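Local coordinates for Tat (Twin-arginine translocation) pathway signal sequence containing protein (Mycobacterium tuberculosis, PDB 5IMU) that is of unknown function but, in this C-terminal fragment, joins an alpha/beta part carrying a potassium ion to a bundle of helices, at residues A[140-145]-A[193-198]; A[55-60]-A[187-192]; A[127-132]-A[148-153]; A[181-186]-A[214-219]. One frame throughout, in Å; residues are numbered along the deposited sequence.

Contact 1. Residues A[140-145]-A[193-198]; sequences RIAQAI and AAIEAL
The helical segments 140-145 and 193-198 come nearest at A142 and I195, whose CA atoms lie 7.8 Å apart; A142, I145 and I195 make the contact, and no hydrogen bond joins the segments. I195 does most of the work. Its CA-CB bond points at the other helix, and its two branches take different partners. The longer branch, extended at chi2 (172°), ends in CD1, which stops 4.2 Å from A142 CB, the one methyl that alanine has to offer. The shorter branch, CG2, meets I145: CD1 of I145 is 3.9 Å from I195 CG2, and I145 CG1 is 4.1 Å from that same methyl. I145 reaches this far because its CG1 sits between the backbone N and the carbonyl carbon (chi1 67°) and its chain runs on extended to CD1. The two isoleucines meet at a slant, CD1 and CG1 of I145 against CG2 of I195. All three residues are buried, and the interface is thin but entirely apolar. Helix 157-177 flanks the junction, E159 touching I145 and L163 touching I195, while H164 ND1 hydrogen-bonds E196 OE1. Farther along helix 183-199, L198 turns to F124 and L128 of helix 124-133, and A193, A194 and A197 lean on helix 203-216.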
loop_
_atom_site.group_PDB
_atom_site.type_symbol
_atom_site.label_atom_id
_atom_site.label_comp_id
_atom_site.label_asym_id
_atom_site.label_seq_id
_atom_site.Cartn_x
_atom_site.Cartn_y
_atom_site.Cartn_z
ATOM N N ARG A 140 15.403 -12.198 11.935
ATOM C CA ARG A 140 16.197 -11.749 13.077
ATOM C C ARG A 140 16.398 -10.236 13.067
ATOM O O ARG A 140 16.441 -9.604 14.129
ATOM C CB ARG A 140 17.546 -12.475 13.094
ATOM C CG ARG A 140 18.524 -11.960 14.146
ATOM C CD ARG A 140 19.809 -12.783 14.182
ATOM N NE ARG A 140 19.614 -14.077 14.834
ATOM C CZ ARG A 140 20.508 -15.061 14.828
ATOM N NH1 ARG A 140 21.662 -14.908 14.193
ATOM N NH2 ARG A 140 20.246 -16.204 15.449
ATOM N N ILE A 141 16.512 -9.634 11.879
ATOM C CA ILE A 141 16.768 -8.198 11.803
ATOM C C ILE A 141 15.638 -7.407 12.450
ATOM O O ILE A 141 15.874 -6.356 13.056
ATOM C CB ILE A 141 16.999 -7.765 10.340
ATOM C CG1 ILE A 141 17.395 -6.291 10.282
ATOM C CG2 ILE A 141 15.757 -8.013 9.486
ATOM C CD1 ILE A 141 18.713 -5.985 10.953
ATOM N N ALA A 142 14.402 -7.901 12.353
ATOM C CA ALA A 142 13.278 -7.201 12.966
ATOM C C ALA A 142 13.395 -7.202 14.484
ATOM O O ALA A 142 13.186 -6.173 15.132
ATOM C CB ALA A 142 11.957 -7.833 12.524
ATOM N N GLN A 143 13.726 -8.355 15.072
ATOM C CA GLN A 143 13.949 -8.398 16.512
ATOM C C GLN A 143 15.143 -7.543 16.914
ATOM O O GLN A 143 15.182 -7.013 18.029
ATOM C CB GLN A 143 14.161 -9.843 16.973
ATOM C CG GLN A 143 13.027 -10.799 16.613
ATOM C CD GLN A 143 11.720 -10.467 17.313
ATOM O OE1 GLN A 143 11.700 -9.770 18.327
ATOM N NE2 GLN A 143 10.616 -10.973 16.773
ATOM N N ALA A 144 16.111 -7.378 16.010
ATOM C CA ALA A 144 17.361 -6.719 16.371
ATOM C C ALA A 144 17.211 -5.203 16.453
ATOM O O ALA A 144 17.814 -4.567 17.324
ATOM C CB ALA A 144 18.458 -7.094 15.373
ATOM N N ILE A 145 16.427 -4.596 15.559
ATOM C CA ILE A 145 16.414 -3.143 15.446
ATOM C C ILE A 145 15.032 -2.543 15.677
ATOM O O ILE A 145 14.850 -1.341 15.485
ATOM C CB ILE A 145 16.982 -2.680 14.090
ATOM C CG1 ILE A 145 16.067 -3.107 12.943
ATOM C CG2 ILE A 145 18.396 -3.218 13.888
ATOM C CD1 ILE A 145 16.427 -2.454 11.623
ATOM N N ALA A 193 7.972 -2.985 6.771
ATOM C CA ALA A 193 7.858 -1.694 6.099
ATOM C C ALA A 193 7.772 -0.556 7.107
ATOM O O ALA A 193 8.308 0.534 6.873
ATOM C CB ALA A 193 6.638 -1.684 5.177
ATOM N N ALA A 194 7.098 -0.791 8.236
ATOM C CA ALA A 194 7.015 0.234 9.270
ATOM C C ALA A 194 8.385 0.521 9.871
ATOM O O ALA A 194 8.728 1.679 10.130
ATOM C CB ALA A 194 6.028 -0.194 10.357
ATOM N N ILE A 195 9.187 -0.526 10.091
ATOM C CA ILE A 195 10.522 -0.337 10.651
ATOM C C ILE A 195 11.395 0.470 9.697
ATOM O O ILE A 195 12.126 1.375 10.119
ATOM C CB ILE A 195 11.159 -1.697 10.990
ATOM C CG1 ILE A 195 10.357 -2.403 12.086
ATOM C CG2 ILE A 195 12.602 -1.518 11.431
ATOM C CD1 ILE A 195 10.804 -3.826 12.344
ATOM N N GLU A 196 11.330 0.168 8.396
ATOM C CA GLU A 196 12.171 0.892 7.444
ATOM C C GLU A 196 11.779 2.360 7.360
ATOM O O GLU A 196 12.647 3.239 7.342
ATOM C CB GLU A 196 12.107 0.252 6.057
ATOM C CG GLU A 196 12.915 1.036 5.020
ATOM C CD GLU A 196 13.050 0.321 3.688
ATOM O OE1 GLU A 196 13.895 -0.593 3.583
ATOM O OE2 GLU A 196 12.319 0.678 2.741
ATOM N N ALA A 197 10.478 2.648 7.293
ATOM C CA ALA A 197 10.037 4.039 7.288
ATOM C C ALA A 197 10.482 4.758 8.555
ATOM O O ALA A 197 10.803 5.952 8.523
ATOM C CB ALA A 197 8.518 4.108 7.137
ATOM N N LEU A 198 10.513 4.041 9.680
ATOM C CA LEU A 198 10.930 4.640 10.943
ATOM C C LEU A 198 12.397 5.058 10.897
ATOM O O LEU A 198 12.741 6.195 11.239
ATOM C CB LEU A 198 10.671 3.654 12.084
ATOM C CG LEU A 198 10.344 4.191 13.479
ATOM C CD1 LEU A 198 9.311 5.302 13.412
ATOM C CD2 LEU A 198 9.843 3.055 14.359
#

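Contact 2. Residues A[55-60]-A[187-192]; sequences IPPHVR and GDWMLL
P56 and P57 pack their ring carbons against the indole of W189, and H58 meets its rim. CB of P56 rests against the outer end of the six-membered ring, 3.7 Å from W189 CZ2 and equally near CH2. P57 takes the pyrrole side instead, its CD making an apolar contact with W189 CE2 at 4.1 Å; the nearest approach of that CD is to W189 NE1, at 3.7 Å, with no bond between them. Both prolines approach the indole obliquely. The aromatic pair is of another kind: H58 ND1 lies in the indole plane at its edge, 3.9 Å from W189 CZ2, and the two rings meet rim to rim, centroids 6.0 Å apart and planes at 25°, with neither over the other's face. H58 can point its ring this way because CG sits between its backbone N and carbonyl carbon (chi1 68°). V59 CG2 lies over the centre of one imidazole face, 4.1 Å above its plane, and at the far end H58 NE2 is hydrogen-bonded to E28 OE1, which helps fix the ring's rotation. No hydrogen bond joins the two segments. W189 also meets W54 edge-to-face. The loop side is a type I beta turn, P56 to V59, closed by a weak V59 N to P56 O bond; with P57 at its second position, it docks a loop of the DUF5632 region onto a tryptophan from a helix of the DUF5631 region.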
loop_
_atom_site.group_PDB
_atom_site.type_symbol
_atom_site.label_atom_id
_atom_site.label_comp_id
_atom_site.label_asym_id
_atom_site.label_seq_id
_atom_site.Cartn_x
_atom_site.Cartn_y
_atom_site.Cartn_z
ATOM N N ILE A 55 -1.647 -0.405 0.257
ATOM C CA ILE A 55 -0.825 -0.205 -0.935
ATOM C C ILE A 55 0.611 -0.543 -0.575
ATOM O O ILE A 55 1.168 0.052 0.362
ATOM C CB ILE A 55 -0.939 1.230 -1.476
ATOM C CG1 ILE A 55 -2.406 1.638 -1.642
ATOM C CG2 ILE A 55 -0.204 1.354 -2.804
ATOM C CD1 ILE A 55 -3.216 0.698 -2.512
ATOM N N PRO A 56 1.266 -1.475 -1.276
ATOM C CA PRO A 56 2.605 -1.893 -0.877
ATOM C C PRO A 56 3.615 -0.763 -1.061
ATOM O O PRO A 56 3.407 0.135 -1.893
ATOM C CB PRO A 56 2.907 -3.078 -1.809
ATOM C CG PRO A 56 2.017 -2.862 -2.993
ATOM C CD PRO A 56 0.768 -2.240 -2.438
ATOM N N PRO A 57 4.720 -0.786 -0.312
ATOM C CA PRO A 57 5.620 0.383 -0.309
ATOM C C PRO A 57 6.360 0.610 -1.617
ATOM O O PRO A 57 6.751 1.751 -1.893
ATOM C CB PRO A 57 6.601 0.074 0.836
ATOM C CG PRO A 57 5.990 -1.054 1.607
ATOM C CD PRO A 57 5.157 -1.823 0.633
ATOM N N HIS A 58 6.576 -0.422 -2.429
ATOM C CA HIS A 58 7.383 -0.238 -3.628
ATOM C C HIS A 58 6.603 0.378 -4.783
ATOM O O HIS A 58 7.178 0.577 -5.859
ATOM C CB HIS A 58 8.009 -1.569 -4.064
ATOM C CG HIS A 58 7.021 -2.577 -4.564
ATOM N ND1 HIS A 58 6.085 -3.172 -3.746
ATOM C CD2 HIS A 58 6.838 -3.108 -5.796
ATOM C CE1 HIS A 58 5.358 -4.018 -4.455
ATOM N NE2 HIS A 58 5.794 -3.999 -5.702
ATOM N N VAL A 59 5.327 0.697 -4.588
ATOM C CA VAL A 59 4.507 1.343 -5.606
ATOM C C VAL A 59 4.355 2.810 -5.232
ATOM O O VAL A 59 3.858 3.132 -4.147
ATOM C CB VAL A 59 3.134 0.665 -5.739
ATOM C CG1 VAL A 59 2.241 1.459 -6.689
ATOM C CG2 VAL A 59 3.299 -0.763 -6.226
ATOM N N ARG A 60 4.794 3.697 -6.125
ATOM C CA ARG A 60 4.607 5.131 -5.950
ATOM C C ARG A 60 3.269 5.548 -6.549
ATOM O O ARG A 60 2.872 5.057 -7.609
ATOM C CB ARG A 60 5.751 5.911 -6.603
ATOM C CG ARG A 60 7.133 5.463 -6.159
ATOM C CD ARG A 60 7.336 5.715 -4.676
ATOM N NE ARG A 60 7.529 7.131 -4.385
ATOM C CZ ARG A 60 7.336 7.683 -3.191
ATOM N NH1 ARG A 60 6.931 6.935 -2.172
ATOM N NH2 ARG A 60 7.540 8.981 -3.015
ATOM N N GLY A 187 1.246 -9.473 6.692
ATOM C CA GLY A 187 1.461 -8.778 7.950
ATOM C C GLY A 187 2.932 -8.568 8.254
ATOM O O GLY A 187 3.335 -7.492 8.701
ATOM N N ASP A 188 3.754 -9.591 8.009
ATOM C CA ASP A 188 5.198 -9.444 8.175
ATOM C C ASP A 188 5.745 -8.346 7.269
ATOM O O ASP A 188 6.563 -7.523 7.693
ATOM C CB ASP A 188 5.894 -10.773 7.887
ATOM C CG ASP A 188 5.664 -11.804 8.975
ATOM O OD1 ASP A 188 4.841 -11.549 9.881
ATOM O OD2 ASP A 188 6.305 -12.876 8.925
ATOM N N TRP A 189 5.310 -8.337 6.006
ATOM C CA TRP A 189 5.679 -7.278 5.070
ATOM C C TRP A 189 5.349 -5.902 5.640
ATOM O O TRP A 189 6.158 -4.970 5.560
ATOM C CB TRP A 189 4.953 -7.519 3.744
ATOM C CG TRP A 189 5.403 -6.704 2.565
ATOM C CD1 TRP A 189 6.371 -5.739 2.539
ATOM C CD2 TRP A 189 4.887 -6.791 1.232
ATOM N NE1 TRP A 189 6.487 -5.223 1.268
ATOM C CE2 TRP A 189 5.586 -5.852 0.449
ATOM C CE3 TRP A 189 3.899 -7.575 0.627
ATOM C CZ2 TRP A 189 5.327 -5.676 -0.911
ATOM C CZ3 TRP A 189 3.646 -7.399 -0.721
ATOM C CH2 TRP A 189 4.358 -6.458 -1.475
ATOM N N MET A 190 4.163 -5.767 6.244
ATOM C CA MET A 190 3.745 -4.480 6.793
ATOM C C MET A 190 4.617 -4.059 7.972
ATOM O O MET A 190 5.019 -2.893 8.068
ATOM C CB MET A 190 2.277 -4.544 7.216
ATOM C CG MET A 190 1.292 -4.672 6.064
ATOM S SD MET A 190 -0.366 -5.098 6.632
ATOM C CE MET A 190 -1.298 -4.945 5.111
ATOM N N LEU A 191 4.910 -4.991 8.886
ATOM C CA LEU A 191 5.731 -4.651 10.045
ATOM C C LEU A 191 7.145 -4.262 9.632
ATOM O O LEU A 191 7.713 -3.302 10.168
ATOM C CB LEU A 191 5.774 -5.821 11.028
ATOM C CG LEU A 191 4.730 -5.864 12.147
ATOM C CD1 LEU A 191 5.017 -7.027 13.089
ATOM C CD2 LEU A 191 4.679 -4.548 12.912
ATOM N N LEU A 192 7.736 -4.999 8.690
ATOM C CA LEU A 192 9.063 -4.636 8.205
ATOM C C LEU A 192 9.043 -3.276 7.515
ATOM O O LEU A 192 9.988 -2.489 7.653
ATOM C CB LEU A 192 9.587 -5.712 7.256
ATOM C CG LEU A 192 9.746 -7.121 7.833
ATOM C CD1 LEU A 192 10.070 -8.121 6.732
ATOM C CD2 LEU A 192 10.815 -7.150 8.917
#

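Contact 3. Residues A[127-132]-A[148-153]; sequences TLVEAV and PAVRKT
No flat group takes part where L128 and V129 meet V150; this is methyl against methyl between two helices of the bundle, 124-133 and the last turn of 140-151. One atom carries the junction from the second helix. V150 CG2 faces both partners, at 4.1 Å from V129 CG2 and 4.2 Å from L128 CD2. All three CA-CB bonds point across the gap, and the nearest CA atoms, those of V129 and V150, are 8.0 Å apart. In the two valines chi1 (174° in V129, 163° in V150) sets CG1 opposite the backbone N, which leaves CG2 beside N and opposite the carbonyl carbon, and it is this CG2 branch of each valine that makes the contact. L128 and V150 run antiparallel alongside each other, meeting at CD2 and CG2. L198 of helix 183-199 also packs on V150. Just past V150 the helix ends in a Schellman motif: K152, with positive phi (61°), is its C-prime residue, and K152 NZ forms a salt bridge with D203. The motif is pinned by T153 N donating to P148 O at 3.2 Å and, more weakly, K152 N to A149 O.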
loop_
_atom_site.group_PDB
_atom_site.type_symbol
_atom_site.label_atom_id
_atom_site.label_comp_id
_atom_site.label_asym_id
_atom_site.label_seq_id
_atom_site.Cartn_x
_atom_site.Cartn_y
_atom_site.Cartn_z
ATOM N N THR A 127 3.324 -0.051 20.738
ATOM C CA THR A 127 2.500 -0.902 19.885
ATOM C C THR A 127 3.357 -1.679 18.891
ATOM O O THR A 127 3.141 -2.879 18.679
ATOM C CB THR A 127 1.461 -0.055 19.145
ATOM O OG1 THR A 127 0.570 0.552 20.091
ATOM C CG2 THR A 127 0.656 -0.907 18.177
ATOM N N LEU A 128 4.334 -1.012 18.271
ATOM C CA LEU A 128 5.197 -1.692 17.310
ATOM C C LEU A 128 6.057 -2.747 17.994
ATOM O O LEU A 128 6.230 -3.852 17.467
ATOM C CB LEU A 128 6.072 -0.670 16.573
ATOM C CG LEU A 128 6.947 -1.103 15.388
ATOM C CD1 LEU A 128 7.243 0.102 14.508
ATOM C CD2 LEU A 128 8.258 -1.751 15.827
ATOM N N VAL A 129 6.610 -2.421 19.164
ATOM C CA VAL A 129 7.481 -3.362 19.863
ATOM C C VAL A 129 6.697 -4.595 20.298
ATOM O O VAL A 129 7.198 -5.725 20.228
ATOM C CB VAL A 129 8.164 -2.667 21.054
ATOM C CG1 VAL A 129 8.962 -3.668 21.879
ATOM C CG2 VAL A 129 9.063 -1.546 20.559
ATOM N N GLU A 130 5.453 -4.400 20.750
ATOM C CA GLU A 130 4.605 -5.536 21.102
ATOM C C GLU A 130 4.302 -6.395 19.884
ATOM O O GLU A 130 4.335 -7.629 19.960
ATOM C CB GLU A 130 3.303 -5.049 21.744
ATOM C CG GLU A 130 3.300 -5.068 23.266
ATOM C CD GLU A 130 3.555 -6.451 23.832
ATOM O OE1 GLU A 130 4.655 -6.680 24.378
ATOM O OE2 GLU A 130 2.658 -7.314 23.719
ATOM N N ALA A 131 4.003 -5.760 18.747
ATOM C CA ALA A 131 3.708 -6.516 17.535
ATOM C C ALA A 131 4.895 -7.374 17.119
ATOM O O ALA A 131 4.724 -8.530 16.712
ATOM C CB ALA A 131 3.310 -5.567 16.405
ATOM N N VAL A 132 6.107 -6.825 17.215
ATOM C CA VAL A 132 7.299 -7.596 16.884
ATOM C C VAL A 132 7.489 -8.738 17.874
ATOM O O VAL A 132 7.835 -9.861 17.487
ATOM C CB VAL A 132 8.530 -6.672 16.835
ATOM C CG1 VAL A 132 9.811 -7.489 16.712
ATOM C CG2 VAL A 132 8.413 -5.692 15.677
ATOM N N PRO A 148 15.639 -0.162 18.784
ATOM C CA PRO A 148 16.448 0.988 18.352
ATOM C C PRO A 148 15.731 1.917 17.386
ATOM O O PRO A 148 15.911 3.138 17.467
ATOM C CB PRO A 148 17.669 0.327 17.702
ATOM C CG PRO A 148 17.816 -0.956 18.427
ATOM C CD PRO A 148 16.408 -1.424 18.694
ATOM N N ALA A 149 14.925 1.373 16.471
ATOM C CA ALA A 149 14.185 2.225 15.545
ATOM C C ALA A 149 13.165 3.084 16.282
ATOM O O ALA A 149 13.003 4.272 15.978
ATOM C CB ALA A 149 13.495 1.373 14.478
ATOM N N VAL A 150 12.468 2.499 17.258
ATOM C CA VAL A 150 11.495 3.259 18.037
ATOM C C VAL A 150 12.195 4.299 18.903
ATOM O O VAL A 150 11.732 5.440 19.023
ATOM C CB VAL A 150 10.626 2.300 18.873
ATOM C CG1 VAL A 150 9.905 3.049 19.981
ATOM C CG2 VAL A 150 9.626 1.584 17.977
ATOM N N ARG A 151 13.326 3.932 19.510
ATOM C CA ARG A 151 14.078 4.877 20.326
ATOM C C ARG A 151 14.824 5.914 19.492
ATOM O O ARG A 151 15.340 6.880 20.063
ATOM C CB ARG A 151 15.076 4.127 21.212
ATOM C CG ARG A 151 14.463 3.148 22.197
ATOM C CD ARG A 151 13.965 3.840 23.453
ATOM N NE ARG A 151 13.184 2.932 24.286
ATOM C CZ ARG A 151 11.860 2.832 24.235
ATOM N NH1 ARG A 151 11.170 3.591 23.395
ATOM N NH2 ARG A 151 11.223 1.976 25.025
ATOM N N LYS A 152 14.898 5.728 18.170
ATOM C CA LYS A 152 15.578 6.654 17.259
ATOM C C LYS A 152 17.062 6.791 17.590
ATOM O O LYS A 152 17.649 7.868 17.462
ATOM C CB LYS A 152 14.899 8.028 17.245
ATOM C CG LYS A 152 13.444 7.979 16.831
ATOM C CD LYS A 152 12.861 9.364 16.624
ATOM C CE LYS A 152 11.416 9.254 16.164
ATOM N NZ LYS A 152 10.820 10.559 15.774
ATOM N N THR A 153 17.683 5.690 18.007
ATOM C CA THR A 153 19.107 5.711 18.317
ATOM C C THR A 153 19.987 5.601 17.081
ATOM O O THR A 153 21.183 5.896 17.166
ATOM C CB THR A 153 19.461 4.576 19.279
ATOM O OG1 THR A 153 20.309 3.634 18.613
ATOM C CG2 THR A 153 18.212 3.869 19.732
#

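Contact 4. Residues A[181-186]-A[214-219]; sequences HELTAV and AVTTRR
The torsions of L183 and T216 bring their side chains together. L183 carries CG beside its backbone N and opposite its carbonyl carbon (chi1 -74°), and the extended chi2 that follows sends CD1 across the gap. In T216, chi1 of -54° turns OG1 back along its own helix, where it is hydrogen-bonded to W212 O, and leaves the methyl CG2 to meet the other segment. That bond satisfies the hydroxyl and fixes the methyl's direction, so the methyl, not the hydroxyl, is what the T216 side chain turns to L183 and V186. L183 CD1 touches both the backbone and the side chain of T216, lying 4.1 Å from the carbonyl O of T216 and 4.4 Å from its CG2. From the next turn V186 CG1 stands 4.5 Å from T216 CG2; all of these are loose van der Waals contacts. The backbones are close, with the CA atoms of L183 and T216 7.1 Å apart. Both helices are near an end: E182 is the N-cap of helix 183-199, and T217 is the first residue to leave helical angles after helix 203-216, its OG1 bonded to Y213 O. The contact thus pairs the start of one helix with the finish of the next. Helix 157-177 lies alongside through V174, which touches H181, A185 and V186; loop residues R75, A51 and R135 meet L183, V186 and T217 respectively.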
loop_
_atom_site.group_PDB
_atom_site.type_symbol
_atom_site.label_atom_id
_atom_site.label_comp_id
_atom_site.label_asym_id
_atom_site.label_seq_id
_atom_site.Cartn_x
_atom_site.Cartn_y
_atom_site.Cartn_z
ATOM N N HIS A 181 -1.969 -15.916 -1.585
ATOM C CA HIS A 181 -1.002 -15.537 -0.567
ATOM C C HIS A 181 -1.604 -15.660 0.828
ATOM O O HIS A 181 -2.822 -15.599 1.014
ATOM C CB HIS A 181 -0.526 -14.105 -0.803
ATOM C CG HIS A 181 -1.642 -13.123 -0.983
ATOM N ND1 HIS A 181 -2.501 -13.159 -2.061
ATOM C CD2 HIS A 181 -2.042 -12.077 -0.220
ATOM C CE1 HIS A 181 -3.381 -12.180 -1.954
ATOM N NE2 HIS A 181 -3.124 -11.508 -0.846
ATOM N N GLU A 182 -0.732 -15.836 1.816
ATOM C CA GLU A 182 -1.142 -15.859 3.214
ATOM C C GLU A 182 -1.070 -14.446 3.780
ATOM O O GLU A 182 -0.039 -13.775 3.654
ATOM C CB GLU A 182 -0.251 -16.798 4.029
ATOM C CG GLU A 182 -0.342 -18.264 3.630
ATOM C CD GLU A 182 -1.627 -18.922 4.094
ATOM O OE1 GLU A 182 -2.323 -18.336 4.951
ATOM O OE2 GLU A 182 -1.942 -20.027 3.604
ATOM N N LEU A 183 -2.168 -13.994 4.392
ATOM C CA LEU A 183 -2.152 -12.702 5.068
ATOM C C LEU A 183 -1.113 -12.657 6.178
ATOM O O LEU A 183 -0.683 -11.565 6.567
ATOM C CB LEU A 183 -3.528 -12.380 5.652
ATOM C CG LEU A 183 -4.658 -11.975 4.709
ATOM C CD1 LEU A 183 -5.780 -11.363 5.524
ATOM C CD2 LEU A 183 -4.179 -11.008 3.638
ATOM N N THR A 184 -0.724 -13.818 6.705
ATOM C CA THR A 184 0.389 -13.894 7.643
ATOM C C THR A 184 1.641 -13.246 7.063
ATOM O O THR A 184 2.274 -12.399 7.705
ATOM C CB THR A 184 0.655 -15.356 8.008
ATOM O OG1 THR A 184 -0.247 -15.766 9.044
ATOM C CG2 THR A 184 2.096 -15.551 8.464
ATOM N N ALA A 185 2.012 -13.633 5.839
ATOM C CA ALA A 185 3.198 -13.061 5.210
ATOM C C ALA A 185 3.001 -11.589 4.874
ATOM O O ALA A 185 3.963 -10.812 4.917
ATOM C CB ALA A 185 3.562 -13.851 3.954
ATOM N N VAL A 186 1.774 -11.186 4.542
ATOM C CA VAL A 186 1.503 -9.775 4.284
ATOM C C VAL A 186 1.707 -8.955 5.552
ATOM O O VAL A 186 2.280 -7.858 5.515
ATOM C CB VAL A 186 0.082 -9.599 3.715
ATOM C CG1 VAL A 186 -0.268 -8.125 3.606
ATOM C CG2 VAL A 186 -0.033 -10.276 2.358
ATOM N N ALA A 214 -2.530 -3.781 12.036
ATOM C CA ALA A 214 -3.487 -4.132 13.082
ATOM C C ALA A 214 -4.769 -4.713 12.498
ATOM O O ALA A 214 -5.290 -5.715 13.001
ATOM C CB ALA A 214 -3.800 -2.907 13.942
ATOM N N VAL A 215 -5.303 -4.093 11.443
ATOM C CA VAL A 215 -6.526 -4.610 10.838
ATOM C C VAL A 215 -6.261 -5.862 10.015
ATOM O O VAL A 215 -7.168 -6.688 9.849
ATOM C CB VAL A 215 -7.217 -3.546 9.967
ATOM C CG1 VAL A 215 -7.608 -2.343 10.812
ATOM C CG2 VAL A 215 -6.326 -3.129 8.802
ATOM N N THR A 216 -5.037 -6.037 9.514
ATOM C CA THR A 216 -4.730 -7.221 8.721
ATOM C C THR A 216 -4.623 -8.463 9.598
ATOM O O THR A 216 -5.008 -9.561 9.178
ATOM C CB THR A 216 -3.437 -7.002 7.937
ATOM O OG1 THR A 216 -3.547 -5.799 7.169
ATOM C CG2 THR A 216 -3.179 -8.167 6.992
ATOM N N THR A 217 -4.113 -8.313 10.820
ATOM C CA THR A 217 -3.875 -9.434 11.718
ATOM C C THR A 217 -4.974 -9.601 12.759
ATOM O O THR A 217 -4.817 -10.401 13.686
ATOM C CB THR A 217 -2.525 -9.271 12.418
ATOM O OG1 THR A 217 -2.547 -8.093 13.235
ATOM C CG2 THR A 217 -1.405 -9.156 11.395
ATOM N N ARG A 218 -6.074 -8.866 12.633
ATOM C CA ARG A 218 -7.145 -8.954 13.615
ATOM C C ARG A 218 -7.810 -10.323 13.585
ATOM O O ARG A 218 -7.996 -10.922 12.524
ATOM C CB ARG A 218 -8.190 -7.858 13.374
ATOM C CG ARG A 218 -8.046 -6.713 14.366
ATOM C CD ARG A 218 -9.091 -5.619 14.230
ATOM N NE ARG A 218 -9.261 -4.935 15.521
ATOM C CZ ARG A 218 -10.154 -5.261 16.452
ATOM N NH1 ARG A 218 -11.015 -6.252 16.244
ATOM N NH2 ARG A 218 -10.194 -4.574 17.580
ATOM N N ARG A 219 -8.173 -10.812 14.765
ATOM C CA ARG A 219 -8.926 -12.050 14.894
ATOM C C ARG A 219 -10.403 -11.786 14.607
ATOM O O ARG A 219 -10.818 -10.655 14.344
ATOM C CB ARG A 219 -8.725 -12.650 16.287
ATOM C CG ARG A 219 -7.417 -13.406 16.454
ATOM C CD ARG A 219 -7.079 -13.600 17.926
ATOM N NE ARG A 219 -5.956 -12.760 18.338
ATOM C CZ ARG A 219 -4.705 -13.192 18.461
ATOM N NH1 ARG A 219 -4.415 -14.462 18.211
ATOM N NH2 ARG A 219 -3.746 -12.359 18.839
#

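In the fold
From the N terminus, contact 2 opens first, in the loop between strands 44-48 and 65-67, and closes 127 residues later on helix 183-199, tying the alpha/beta part to the helical bundle. Contact 3 opens and closes wholly within that span, joining helices 124-133 and 140-151. Contact 1 starts before contact 3 has closed and ends after contact 2 has, so it crosses both. Contact 4 follows contact 3 in series but crosses contacts 1 and 2, fastening helix 183-199 to helix 203-216. Helix 183-199 serves contacts 4, 2 and 1 in turn along its length. Contacts 1 and 3, centres 8 Å apart, share helix 140-151 and are also joined by a probable hydrogen bond from Q143 to V132 O.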